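Local coordinates for protein spaetzle C-106 (Drosophila melanogaster, PDB 4LXR) that binds the Toll receptor as a disulfide-linked dimeric cytokine, switching on signalling for antifungal defence and for dorsal-ventral patterning of the embryo, at residues 45-54 and 64-72. Numbering follows the deposited sequence.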
ATOM      1  N   GLU C  45      10.441 -22.112  12.087  1.00 49.42           N
ATOM      2  CA  GLU C  45      11.694 -21.385  11.954  1.00 44.73           C
ATOM      3  C   GLU C  45      11.798 -20.337  13.047  1.00 39.66           C
ATOM      4  O   GLU C  45      10.906 -19.499  13.189  1.00 46.64           O
ATOM      5  CB  GLU C  45      11.811 -20.728  10.580  1.00 50.88           C
ATOM      6  CG  GLU C  45      13.156 -20.025  10.357  1.00 54.00           C
ATOM      7  CD  GLU C  45      13.335 -19.559   8.929  1.00 56.33           C
ATOM      8  OE1 GLU C  45      13.537 -18.339   8.704  1.00 50.40           O
ATOM      9  OE2 GLU C  45      13.262 -20.427   8.033  1.00 60.45           O
ATOM     10  N   GLU C  46      12.877 -20.396  13.823  1.00 40.19           N
ATOM     11  CA  GLU C  46      13.085 -19.462  14.931  1.00 42.49           C
ATOM     12  C   GLU C  46      14.362 -18.680  14.744  1.00 43.61           C
ATOM     13  O   GLU C  46      15.343 -19.227  14.259  1.00 48.25           O
ATOM     14  CB  GLU C  46      13.185 -20.203  16.262  1.00 41.02           C
ATOM     15  CG  GLU C  46      11.879 -20.729  16.796  1.00 55.39           C
ATOM     16  CD  GLU C  46      12.038 -21.371  18.156  1.00 60.62           C
ATOM     17  OE1 GLU C  46      12.968 -22.189  18.316  1.00 61.51           O
ATOM     18  OE2 GLU C  46      11.236 -21.050  19.065  1.00 63.32           O
ATOM     19  N   CYS C  47      14.349 -17.407  15.137  1.00 35.63           N
ATOM     20  CA  CYS C  47      15.560 -16.603  15.131  1.00 37.33           C
ATOM     21  C   CYS C  47      16.607 -17.264  16.038  1.00 44.09           C
ATOM     22  O   CYS C  47      16.281 -17.709  17.139  1.00 45.96           O
ATOM     23  CB  CYS C  47      15.278 -15.173  15.601  1.00 38.44           C
ATOM     24  SG  CYS C  47      14.166 -14.207  14.522  1.00 47.64           S
ATOM     25  N   GLU C  48      17.852 -17.332  15.566  1.00 58.35           N
ATOM     26  CA  GLU C  48      18.927 -17.956  16.331  1.00 64.72           C
ATOM     27  C   GLU C  48      19.211 -17.170  17.609  1.00 75.83           C
ATOM     28  O   GLU C  48      19.589 -17.749  18.627  1.00 86.05           O
ATOM     29  CB  GLU C  48      20.200 -18.115  15.488  1.00 58.28           C
ATOM     30  CG  GLU C  48      21.189 -19.132  16.050  1.00 73.32           C
ATOM     31  CD  GLU C  48      22.505 -19.174  15.288  1.00 76.10           C
ATOM     32  OE1 GLU C  48      22.609 -19.932  14.294  1.00 73.83           O
ATOM     33  OE2 GLU C  48      23.436 -18.447  15.692  1.00 77.04           O
ATOM     34  N   GLY C  49      19.019 -15.854  17.560  1.00 75.13           N
ATOM     35  CA  GLY C  49      19.156 -15.033  18.753  1.00 83.63           C
ATOM     36  C   GLY C  49      17.985 -14.092  18.995  1.00 83.39           C
ATOM     37  O   GLY C  49      17.090 -13.980  18.158  1.00 89.81           O
ATOM     38  N   ALA C  50      17.990 -13.414  20.139  1.00 72.75           N
ATOM     39  CA  ALA C  50      16.980 -12.398  20.434  1.00 70.17           C
ATOM     40  C   ALA C  50      17.512 -10.981  20.193  1.00 64.45           C
ATOM     41  O   ALA C  50      18.561 -10.613  20.721  1.00 63.92           O
ATOM     42  CB  ALA C  50      16.489 -12.539  21.870  1.00 74.66           C
ATOM     43  N   ASP C  51      16.787 -10.201  19.392  1.00 66.10           N
ATOM     44  CA  ASP C  51      17.126  -8.797  19.121  1.00 66.87           C
ATOM     45  C   ASP C  51      18.476  -8.609  18.444  1.00 59.57           C
ATOM     46  O   ASP C  51      19.058  -7.525  18.494  1.00 64.21           O
ATOM     47  CB  ASP C  51      17.104  -7.962  20.405  1.00 74.41           C
ATOM     48  CG  ASP C  51      15.731  -7.882  21.026  1.00 83.74           C
ATOM     49  OD1 ASP C  51      14.850  -8.679  20.638  1.00 83.91           O
ATOM     50  OD2 ASP C  51      15.538  -7.023  21.911  1.00 91.35           O
ATOM     51  N   GLN C  52      18.978  -9.660  17.814  1.00 49.12           N
ATOM     52  CA  GLN C  52      20.281  -9.583  17.176  1.00 55.07           C
ATOM     53  C   GLN C  52      20.240  -8.614  15.998  1.00 49.51           C
ATOM     54  O   GLN C  52      19.275  -8.601  15.232  1.00 48.03           O
ATOM     55  CB  GLN C  52      20.737 -10.975  16.741  1.00 40.60           C
ATOM     56  CG  GLN C  52      20.928 -11.942  17.921  1.00 44.61           C
ATOM     57  CD  GLN C  52      22.142 -11.588  18.770  1.00 53.47           C
ATOM     58  OE1 GLN C  52      22.039 -11.402  19.984  1.00 59.00           O
ATOM     59  NE2 GLN C  52      23.300 -11.495  18.129  1.00 49.32           N
ATOM     60  N   PRO C  53      21.273  -7.767  15.875  1.00 48.19           N
ATOM     61  CA  PRO C  53      21.373  -6.908  14.690  1.00 48.68           C
ATOM     62  C   PRO C  53      21.497  -7.777  13.443  1.00 39.08           C
ATOM     63  O   PRO C  53      21.999  -8.894  13.532  1.00 31.41           O
ATOM     64  CB  PRO C  53      22.665  -6.119  14.933  1.00 48.29           C
ATOM     65  CG  PRO C  53      23.436  -6.932  15.939  1.00 50.01           C
ATOM     66  CD  PRO C  53      22.398  -7.570  16.807  1.00 46.22           C
ATOM     67  N   CYS C  54      21.023  -7.281  12.310  1.00 36.29           N
ATOM     68  CA  CYS C  54      21.050  -8.062  11.079  1.00 37.94           C
ATOM     69  C   CYS C  54      22.461  -8.082  10.479  1.00 30.13           C
ATOM     70  O   CYS C  54      23.259  -7.171  10.708  1.00 31.25           O
ATOM     71  CB  CYS C  54      20.038  -7.494  10.060  1.00 32.59           C
ATOM     72  SG  CYS C  54      18.358  -7.130  10.710  1.00 30.97           S
ATOM     73  N   TYR C  64      17.786   3.509  10.765  1.00 33.91           N
ATOM     74  CA  TYR C  64      17.081   2.265  10.416  1.00 33.83           C
ATOM     75  C   TYR C  64      17.228   1.182  11.486  1.00 34.18           C
ATOM     76  O   TYR C  64      16.384   0.298  11.576  1.00 33.40           O
ATOM     77  CB  TYR C  64      17.508   1.704   9.056  1.00 26.64           C
ATOM     78  CG  TYR C  64      16.910   2.391   7.852  1.00 25.50           C
ATOM     79  CD1 TYR C  64      16.426   3.697   7.924  1.00 29.84           C
ATOM     80  CD2 TYR C  64      16.820   1.726   6.639  1.00 22.32           C
ATOM     81  CE1 TYR C  64      15.896   4.323   6.817  1.00 22.94           C
ATOM     82  CE2 TYR C  64      16.283   2.332   5.536  1.00 23.88           C
ATOM     83  CZ  TYR C  64      15.824   3.627   5.626  1.00 27.15           C
ATOM     84  OH  TYR C  64      15.314   4.224   4.508  1.00 27.00           O
ATOM     85  N   ASN C  65      18.295   1.267  12.283  1.00 31.45           N
ATOM     86  CA  ASN C  65      18.572   0.310  13.357  1.00 35.17           C
ATOM     87  C   ASN C  65      18.121  -1.126  13.070  1.00 38.82           C
ATOM     88  O   ASN C  65      17.236  -1.642  13.749  1.00 36.67           O
ATOM     89  CB  ASN C  65      17.950   0.785  14.675  1.00 40.08           C
ATOM     90  CG  ASN C  65      18.475   0.012  15.868  1.00 60.69           C
ATOM     91  OD1 ASN C  65      17.779  -0.161  16.875  1.00 70.07           O
ATOM     92  ND2 ASN C  65      19.710  -0.476  15.754  1.00 56.70           N
ATOM     93  N   PRO C  66      18.722  -1.774  12.057  1.00 30.16           N
ATOM     94  CA  PRO C  66      18.202  -3.083  11.651  1.00 34.55           C
ATOM     95  C   PRO C  66      18.289  -4.145  12.753  1.00 39.35           C
ATOM     96  O   PRO C  66      19.319  -4.272  13.410  1.00 47.88           O
ATOM     97  CB  PRO C  66      19.078  -3.440  10.456  1.00 32.58           C
ATOM     98  CG  PRO C  66      19.504  -2.089   9.909  1.00 31.70           C
ATOM     99  CD  PRO C  66      19.780  -1.305  11.153  1.00 30.33           C
ATOM    100  N   ILE C  67      17.195  -4.873  12.962  1.00 46.92           N
ATOM    101  CA  ILE C  67      17.105  -5.878  14.022  1.00 44.09           C
ATOM    102  C   ILE C  67      16.404  -7.133  13.510  1.00 42.35           C
ATOM    103  O   ILE C  67      15.454  -7.047  12.735  1.00 44.30           O
ATOM    104  CB  ILE C  67      16.313  -5.337  15.250  1.00 58.17           C
ATOM    105  CG1 ILE C  67      16.991  -4.100  15.832  1.00 54.83           C
ATOM    106  CG2 ILE C  67      16.218  -6.391  16.341  1.00 59.58           C
ATOM    107  CD1 ILE C  67      18.347  -4.386  16.441  1.00 45.62           C
ATOM    108  N   CYS C  68      16.865  -8.299  13.941  1.00 41.37           N
ATOM    109  CA  CYS C  68      16.219  -9.537  13.553  1.00 36.22           C
ATOM    110  C   CYS C  68      14.970  -9.748  14.411  1.00 47.85           C
ATOM    111  O   CYS C  68      15.016  -9.651  15.638  1.00 53.54           O
ATOM    112  CB  CYS C  68      17.202 -10.702  13.665  1.00 34.84           C
ATOM    113  SG  CYS C  68      18.492 -10.662  12.357  1.00 36.82           S
ATOM    114  N   LYS C  69      13.846 -10.012  13.754  1.00 39.89           N
ATOM    115  CA  LYS C  69      12.580 -10.210  14.444  1.00 48.33           C
ATOM    116  C   LYS C  69      11.963 -11.560  14.128  1.00 43.57           C
ATOM    117  O   LYS C  69      12.050 -12.053  12.999  1.00 43.93           O
ATOM    118  CB  LYS C  69      11.588  -9.110  14.070  1.00 49.15           C
ATOM    119  CG  LYS C  69      12.069  -7.725  14.434  1.00 56.63           C
ATOM    120  CD  LYS C  69      12.293  -7.606  15.930  1.00 60.01           C
ATOM    121  CE  LYS C  69      11.413  -6.528  16.508  1.00 63.75           C
ATOM    122  NZ  LYS C  69      11.552  -5.288  15.695  1.00 68.61           N
ATOM    123  N   GLN C  70      11.333 -12.146  15.136  1.00 43.40           N
ATOM    124  CA  GLN C  70      10.645 -13.415  14.980  1.00 45.04           C
ATOM    125  C   GLN C  70       9.272 -13.190  14.351  1.00 51.71           C
ATOM    126  O   GLN C  70       8.507 -12.351  14.818  1.00 49.50           O
ATOM    127  CB  GLN C  70      10.477 -14.082  16.345  1.00 43.86           C
ATOM    128  CG  GLN C  70       9.756 -15.418  16.287  1.00 43.22           C
ATOM    129  CD  GLN C  70      10.570 -16.470  15.566  1.00 50.82           C
ATOM    130  OE1 GLN C  70      11.680 -16.806  15.985  1.00 53.36           O
ATOM    131  NE2 GLN C  70      10.030 -16.986  14.467  1.00 48.55           N
ATOM    132  N   HIS C  71       8.958 -13.937  13.296  1.00 54.02           N
ATOM    133  CA  HIS C  71       7.609 -13.887  12.737  1.00 53.46           C
ATOM    134  C   HIS C  71       6.806 -15.147  12.990  1.00 57.63           C
ATOM    135  O   HIS C  71       7.365 -16.246  13.135  1.00 58.08           O
ATOM    136  CB  HIS C  71       7.628 -13.594  11.245  1.00 49.68           C
ATOM    137  CG  HIS C  71       7.650 -12.136  10.936  1.00 66.21           C
ATOM    138  ND1 HIS C  71       6.897 -11.578   9.926  1.00 78.19           N
ATOM    139  CD2 HIS C  71       8.329 -11.118  11.513  1.00 69.93           C
ATOM    140  CE1 HIS C  71       7.118 -10.274   9.892  1.00 85.26           C
ATOM    141  NE2 HIS C  71       7.984  -9.971  10.844  1.00 77.20           N
ATOM    142  N   TYR C  72       5.489 -14.976  13.002  1.00 49.59           N
ATOM    143  CA  TYR C  72       4.576 -16.039  13.385  1.00 59.06           C
ATOM    144  C   TYR C  72       3.463 -16.263  12.367  1.00 63.97           C
ATOM    145  O   TYR C  72       3.063 -15.358  11.629  1.00 62.10           O
ATOM    146  CB  TYR C  72       3.956 -15.732  14.751  1.00 56.42           C
ATOM    147  CG  TYR C  72       4.956 -15.615  15.888  1.00 56.40           C
ATOM    148  CD1 TYR C  72       5.356 -16.736  16.605  1.00 56.51           C
ATOM    149  CD2 TYR C  72       5.487 -14.380  16.253  1.00 52.00           C
ATOM    150  CE1 TYR C  72       6.260 -16.631  17.650  1.00 58.91           C
ATOM    151  CE2 TYR C  72       6.396 -14.270  17.300  1.00 50.65           C
ATOM    152  CZ  TYR C  72       6.773 -15.397  17.994  1.00 55.84           C
ATOM    153  OH  TYR C  72       7.677 -15.300  19.029  1.00 58.63           O
TER
HETATM  154  O   HOH W   1      17.164 -11.689  16.966  1.00 54.25           O
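Gln-70 grips the backbone of strand 45-47 with both ends of its amide. Its NE2 donates to Glu-45 O (3.0 Å), in the carbonyl plane. Its OE1 accepts from Cys-47 N (2.9 Å), with the donor tilted 24° from the plane of the Gln-70 amide. CG stands anti to the backbone N (chi1 180°), and a bend at chi2 turns the amide onto the strand. A second hydrogen bond from NE2, to His-71 O, fixes which way round the amide lies.

The tight part lies around the sulfurs. Cys-47 SG rests on Lys-69 O at 3.4 Å. Cys-54 SG sits over the backbone of Ile-67, and is 3.9 Å from Cys-68 SG. Cys-68 N donates to Gln-52 O (2.8 Å) in a nearly straight bond.

The loop side is looser. The methyl CG2 of Ile-67 meets Asp-51 O at 3.7 Å, beside the exposed Asp-51 side chain. A water bridges Gly-49 O, Gln-52 N and Cys-68 O. Lys-69 NZ forms a salt bridge with Glu-6 of the second subunit.

Disulfides join Cys-47 and Cys-54 to Cys-99 and Cys-101 of strand 95-102, respectively, and Cys-68 to Cys-10 in a loop. Such crosslinking characterises the cystine-knot fold of the Spaetzle domain.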